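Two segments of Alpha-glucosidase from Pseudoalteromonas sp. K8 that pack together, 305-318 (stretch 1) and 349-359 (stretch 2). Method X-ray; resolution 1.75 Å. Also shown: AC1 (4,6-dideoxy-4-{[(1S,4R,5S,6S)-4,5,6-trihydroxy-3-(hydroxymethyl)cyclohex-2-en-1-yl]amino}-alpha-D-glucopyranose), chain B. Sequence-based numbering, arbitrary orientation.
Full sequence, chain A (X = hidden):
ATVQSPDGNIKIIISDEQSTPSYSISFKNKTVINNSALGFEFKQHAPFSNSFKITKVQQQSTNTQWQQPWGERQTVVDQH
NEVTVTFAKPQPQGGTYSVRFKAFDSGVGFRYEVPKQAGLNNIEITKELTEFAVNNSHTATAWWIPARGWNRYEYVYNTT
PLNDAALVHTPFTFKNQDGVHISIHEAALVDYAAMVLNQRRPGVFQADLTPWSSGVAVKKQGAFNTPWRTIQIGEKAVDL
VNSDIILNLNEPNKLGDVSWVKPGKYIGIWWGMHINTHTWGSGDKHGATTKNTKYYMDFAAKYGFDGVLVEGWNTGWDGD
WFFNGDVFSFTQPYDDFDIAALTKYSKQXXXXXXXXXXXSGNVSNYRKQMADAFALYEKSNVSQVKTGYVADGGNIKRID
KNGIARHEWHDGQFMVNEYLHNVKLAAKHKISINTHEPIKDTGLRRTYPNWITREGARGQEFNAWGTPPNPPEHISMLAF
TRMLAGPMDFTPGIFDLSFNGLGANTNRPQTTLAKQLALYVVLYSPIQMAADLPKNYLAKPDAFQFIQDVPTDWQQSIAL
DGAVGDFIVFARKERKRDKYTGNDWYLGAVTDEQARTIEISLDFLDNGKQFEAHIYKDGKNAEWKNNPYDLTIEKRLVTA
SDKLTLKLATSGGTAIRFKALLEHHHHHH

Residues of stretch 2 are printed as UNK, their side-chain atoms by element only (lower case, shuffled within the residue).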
# COMPACT_ATOMS: atom_id res chain seq x y z
N PHE A 305 1.56 -9.16 -21.96
CA PHE A 305 1.29 -9.31 -20.54
C PHE A 305 1.95 -10.59 -20.02
O PHE A 305 1.98 -11.60 -20.71
CB PHE A 305 -0.21 -9.31 -20.27
CG PHE A 305 -0.85 -7.99 -20.59
CD1 PHE A 305 -1.29 -7.71 -21.87
CD2 PHE A 305 -0.95 -7.00 -19.62
CE1 PHE A 305 -1.85 -6.48 -22.18
CE2 PHE A 305 -1.51 -5.76 -19.92
CZ PHE A 305 -1.96 -5.50 -21.20
N ASP A 306 2.48 -10.51 -18.80
CA ASP A 306 3.31 -11.59 -18.26
C ASP A 306 2.50 -12.76 -17.73
O ASP A 306 3.00 -13.89 -17.70
CB ASP A 306 4.20 -11.07 -17.14
CG ASP A 306 5.26 -10.11 -17.62
OD1 ASP A 306 5.58 -10.13 -18.82
OD2 ASP A 306 5.78 -9.34 -16.79
N GLY A 307 1.27 -12.51 -17.26
CA GLY A 307 0.54 -13.55 -16.57
C GLY A 307 -0.95 -13.33 -16.63
O GLY A 307 -1.43 -12.25 -16.99
N VAL A 308 -1.68 -14.39 -16.29
CA VAL A 308 -3.14 -14.38 -16.23
C VAL A 308 -3.56 -14.83 -14.84
O VAL A 308 -3.32 -15.99 -14.47
CB VAL A 308 -3.77 -15.27 -17.31
CG1 VAL A 308 -5.28 -15.32 -17.13
CG2 VAL A 308 -3.39 -14.78 -18.70
N LEU A 309 -4.16 -13.93 -14.07
CA LEU A 309 -4.82 -14.32 -12.83
C LEU A 309 -6.12 -15.04 -13.15
O LEU A 309 -6.88 -14.62 -14.03
CB LEU A 309 -5.12 -13.08 -11.99
CG LEU A 309 -6.04 -13.25 -10.77
CD1 LEU A 309 -5.32 -14.00 -9.63
CD2 LEU A 309 -6.57 -11.89 -10.29
N VAL A 310 -6.40 -16.13 -12.43
CA VAL A 310 -7.67 -16.84 -12.58
C VAL A 310 -8.23 -17.11 -11.19
O VAL A 310 -7.61 -17.83 -10.40
CB VAL A 310 -7.52 -18.16 -13.36
CG1 VAL A 310 -8.87 -18.81 -13.50
CG2 VAL A 310 -6.91 -17.91 -14.73
N GLU A 311 -9.41 -16.54 -10.91
CA GLU A 311 -10.11 -16.78 -9.65
C GLU A 311 -11.27 -17.74 -9.87
O GLU A 311 -11.92 -17.74 -10.92
CB GLU A 311 -10.63 -15.47 -9.04
CG GLU A 311 -9.54 -14.48 -8.77
CD GLU A 311 -10.00 -13.29 -7.96
OE1 GLU A 311 -11.22 -13.17 -7.70
OE2 GLU A 311 -9.14 -12.46 -7.59
N GLY A 312 -11.53 -18.57 -8.86
CA GLY A 312 -12.57 -19.57 -8.97
C GLY A 312 -12.11 -20.88 -9.55
O GLY A 312 -12.94 -21.67 -10.01
N TRP A 313 -10.80 -21.15 -9.55
CA TRP A 313 -10.27 -22.37 -10.15
C TRP A 313 -10.39 -23.57 -9.22
O TRP A 313 -10.42 -24.71 -9.71
CB TRP A 313 -8.79 -22.16 -10.52
CG TRP A 313 -7.92 -21.98 -9.30
CD1 TRP A 313 -7.63 -20.80 -8.67
CD2 TRP A 313 -7.26 -23.01 -8.56
NE1 TRP A 313 -6.83 -21.04 -7.58
CE2 TRP A 313 -6.58 -22.38 -7.49
CE3 TRP A 313 -7.17 -24.40 -8.70
CZ2 TRP A 313 -5.82 -23.10 -6.56
CZ3 TRP A 313 -6.42 -25.12 -7.78
CH2 TRP A 313 -5.75 -24.46 -6.72
N ASN A 314 -10.47 -23.35 -7.92
CA ASN A 314 -10.40 -24.40 -6.91
C ASN A 314 -11.78 -24.65 -6.31
O ASN A 314 -12.61 -23.74 -6.25
CB ASN A 314 -9.42 -24.01 -5.80
CG ASN A 314 -9.76 -22.65 -5.18
OD1 ASN A 314 -10.07 -21.68 -5.88
ND2 ASN A 314 -9.68 -22.58 -3.86
N THR A 315 -12.02 -25.88 -5.86
CA THR A 315 -13.33 -26.19 -5.31
C THR A 315 -13.58 -25.43 -4.01
O THR A 315 -12.66 -25.16 -3.22
CB THR A 315 -13.48 -27.70 -5.09
OG1 THR A 315 -12.56 -28.14 -4.09
CG2 THR A 315 -13.22 -28.45 -6.38
N GLY A 316 -14.84 -25.06 -3.81
CA GLY A 316 -15.24 -24.36 -2.61
C GLY A 316 -16.00 -23.07 -2.85
O GLY A 316 -16.52 -22.47 -1.91
N TRP A 317 -16.08 -22.63 -4.11
CA TRP A 317 -16.76 -21.38 -4.42
C TRP A 317 -18.26 -21.53 -4.61
O TRP A 317 -18.97 -20.52 -4.64
CB TRP A 317 -16.17 -20.73 -5.68
CG TRP A 317 -14.75 -20.25 -5.53
CD1 TRP A 317 -13.62 -20.99 -5.70
CD2 TRP A 317 -14.31 -18.93 -5.17
NE1 TRP A 317 -12.50 -20.22 -5.48
CE2 TRP A 317 -12.90 -18.94 -5.16
CE3 TRP A 317 -14.98 -17.73 -4.87
CZ2 TRP A 317 -12.14 -17.81 -4.86
CZ3 TRP A 317 -14.21 -16.60 -4.57
CH2 TRP A 317 -12.81 -16.65 -4.56
N ASP A 318 -18.76 -22.76 -4.76
CA ASP A 318 -20.18 -22.91 -5.07
C ASP A 318 -21.05 -22.42 -3.92
O ASP A 318 -20.75 -22.64 -2.75
CB ASP A 318 -20.50 -24.37 -5.37
CG ASP A 318 -19.97 -24.82 -6.70
OD1 ASP A 318 -19.04 -24.18 -7.22
OD2 ASP A 318 -20.48 -25.83 -7.23
N UNK A 349 3.12 -20.65 -24.46
CA UNK A 349 2.82 -19.25 -24.74
C UNK A 349 3.78 -18.28 -24.07
O UNK A 349 3.84 -17.12 -24.48
c UNK A 349 0.36 -19.78 -24.97
c UNK A 349 1.40 -18.90 -24.28
o UNK A 349 1.31 -19.07 -22.86
N UNK A 350 4.52 -18.72 -23.06
CA UNK A 350 5.34 -17.81 -22.29
C UNK A 350 4.57 -16.94 -21.33
O UNK A 350 5.15 -16.03 -20.73
N UNK A 351 3.27 -17.18 -21.17
CA UNK A 351 2.42 -16.44 -20.26
C UNK A 351 2.18 -17.30 -19.03
O UNK A 351 1.81 -18.47 -19.15
c UNK A 351 0.16 -15.37 -19.91
c UNK A 351 1.32 -15.24 -22.17
c UNK A 351 1.08 -16.07 -20.92
N UNK A 352 2.36 -16.73 -17.85
CA UNK A 352 2.22 -17.57 -16.67
C UNK A 352 0.81 -17.51 -16.10
O UNK A 352 0.09 -16.53 -16.26
c UNK A 352 5.52 -17.53 -14.81
c UNK A 352 4.52 -17.93 -15.80
o UNK A 352 5.97 -16.39 -14.83
c UNK A 352 3.23 -17.17 -15.61
n UNK A 352 5.87 -18.43 -13.90
N UNK A 353 0.42 -18.60 -15.45
CA UNK A 353 -0.76 -18.58 -14.60
C UNK A 353 -0.40 -17.90 -13.29
O UNK A 353 0.64 -18.19 -12.69
c UNK A 353 -1.25 -20.01 -14.34
c UNK A 353 -2.59 -21.69 -13.08
c UNK A 353 -2.41 -20.20 -13.37
c UNK A 353 -3.69 -19.60 -13.92
N UNK A 354 -1.24 -16.96 -12.85
CA UNK A 354 -1.10 -16.33 -11.55
C UNK A 354 -2.08 -17.01 -10.61
O UNK A 354 -3.28 -17.11 -10.91
c UNK A 354 -1.43 -14.20 -10.26
c UNK A 354 -0.45 -12.76 -12.85
c UNK A 354 -1.33 -14.81 -11.63
c UNK A 354 -0.18 -14.18 -12.43
N UNK A 355 -1.57 -17.54 -9.49
CA UNK A 355 -2.39 -18.32 -8.58
C UNK A 355 -3.29 -17.45 -7.72
O UNK A 355 -3.15 -16.23 -7.66
N UNK A 356 -4.24 -18.11 -7.06
CA UNK A 356 -5.23 -17.38 -6.26
C UNK A 356 -5.65 -18.24 -5.09
O UNK A 356 -6.12 -19.37 -5.29
n UNK A 356 -8.47 -14.60 -5.18
n UNK A 356 -8.76 -16.46 -6.21
c UNK A 356 -7.24 -14.97 -5.69
c UNK A 356 -6.46 -17.00 -7.10
c UNK A 356 -9.36 -15.52 -5.50
c UNK A 356 -7.42 -16.14 -6.35
N UNK A 357 -5.52 -17.70 -3.88
CA UNK A 357 -5.86 -18.36 -2.63
C UNK A 357 -6.78 -17.43 -1.85
O UNK A 357 -6.30 -16.62 -1.06
n UNK A 357 -2.46 -19.97 -1.96
c UNK A 357 -3.75 -19.76 -2.38
c UNK A 357 -4.61 -18.68 -1.80
c UNK A 357 -3.99 -20.69 -3.34
n UNK A 357 -2.85 -21.44 -3.48
c UNK A 357 -1.94 -20.98 -2.64
N UNK A 358 -8.09 -17.53 -2.07
CA UNK A 358 -9.06 -16.82 -1.23
C UNK A 358 -9.41 -17.70 -0.03
O UNK A 358 -9.76 -18.87 -0.19
c UNK A 358 -11.44 -15.87 -1.14
o UNK A 358 -11.03 -14.47 0.77
o UNK A 358 -10.67 -13.59 -1.21
c UNK A 358 -11.02 -14.55 -0.48
c UNK A 358 -10.33 -16.47 -2.01
N UNK A 359 -9.34 -17.13 1.17
CA UNK A 359 -9.62 -17.87 2.39
C UNK A 359 -11.01 -17.62 2.94
O UNK A 359 -11.46 -18.38 3.81
o UNK A 359 -8.81 -16.16 3.88
c UNK A 359 -7.18 -17.70 2.98
c UNK A 359 -8.61 -17.52 3.48
C1 AC1 B . -16.40 -7.96 -0.06
O2 AC1 B . -15.22 -6.38 1.31
C2 AC1 B . -15.03 -7.50 0.43
C4A AC1 B . -11.36 -10.71 -5.39
C3 AC1 B . -14.12 -7.16 -0.72
O3 AC1 B . -12.86 -6.66 -0.22
C4 AC1 B . -13.93 -8.36 -1.60
N4A AC1 B . -12.82 -8.20 -2.59
C5 AC1 B . -15.30 -8.44 -2.27
O5 AC1 B . -16.28 -8.88 -1.24
C6 AC1 B . -15.38 -9.38 -3.43
C1B AC1 B . -11.86 -9.36 -2.66
C2B AC1 B . -10.63 -9.02 -3.73
O2B AC1 B . -10.12 -7.73 -3.41
C3B AC1 B . -11.07 -9.14 -5.06
O3B AC1 B . -10.09 -8.68 -6.03
O4 AC1 B . -11.93 -10.85 -6.67
C5B AC1 B . -12.23 -11.34 -4.41
C7B AC1 B . -12.45 -10.61 -2.97
C6B AC1 B . -12.41 -12.86 -4.51
O6B AC1 B . -11.23 -13.45 -4.05
O HOH W 1 5.65 -14.37 -18.38
O HOH W 2 -5.15 -19.05 -10.61
O HOH W 3 -9.62 -18.98 -7.01
O HOH W 4 -10.31 -19.96 -2.50

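Position 349 has three side-chain atoms, one carbon carrying an oxygen and a carbon: Thr349. It touches nothing on stretch 1, but its OG1 accepts a hydrogen bond from the backbone N of 351 at 3.2 Å.

Position 350 has no side chain and, just past a helix, a positive phi, which favours glycine: Gly350. Water 1 donates to its O and to the O of Asp306.

Position 351 has three carbons, one carrying the other two, and one of the outer pair lies 3.8 Å from Val308 CG2: Val351. The atom is CG1, and the contact is a compact apolar one beside the start of the strand.

Position 352 has three carbons in a row, the third bearing an oxygen and a nitrogen: Gln352. The amide suits a partly exposed site, and its nitrogen is bonded elsewhere in the structure. Its backbone N donates to Asp306 O (2.9 Å), and its O accepts from Val308 N (2.8 Å).

Position 353 has four carbons forked at the second, and one tip reaches Val310 CG2 at 3.7 Å: Leu353. That tip is CD1, and the side chain leaves on the sheet face that also takes Val308.

Position 354 has four carbons forked at the first; the short arm meets Leu309 CD1 at 3.9 Å, and the end of the two-carbon arm lies 3.9 Å from Gly307 C: Ile354. These atoms are CG2 and CD1; a CB on Gly307 would clash with that CD1. The backbone N donates to Val308 O (2.8 Å).

Position 355 has no side-chain atoms: Gly355. Its O lies 3.7 Å from Leu309 CD1. A CB here would point away and meet nothing of stretch 1 within 5.5 Å, so this contact does not itself require glycine.

Position 356 has one carbon, then a five-membered ring of three carbons and two nitrogens; Glu311 CG sits over the ring face, 3.4 Å from its centroid, and Trp317 meets it rim to rim: His356. A flat ring offers Glu311 CG a face and Trp317 a rim, while ND1 hydrogen-bonds water 3. Its backbone O accepts from Trp313 NE1 at 2.9 Å.

Position 357 repeats that ring; CB points away, yet a ring carbon comes within 4.4 Å of Trp313 CZ2: His357. That carbon is CD2; ND1 is bonded elsewhere.

Position 358 has three carbons, the third carrying two oxygens, and its CB lies 3.6 Å from Trp317 CH2: Glu358. The carboxylate OE1 accepts from AC1 O6B at 2.9 Å.

Position 359 has one carbon carrying an oxygen and a carbon: Thr359, beyond reach of stretch 1.

The contact begins as a parallel strand pairing with apolar side chains on both faces. Toward Val310 the direct ladder gives way: water 2 donates to Val310 O and Ile354 O. Beyond it, side chains and waters take over, and Glu311 and Glu358, one from each stretch, both bind AC1.

Stretch 2 349-359: TGVQLIGHHET
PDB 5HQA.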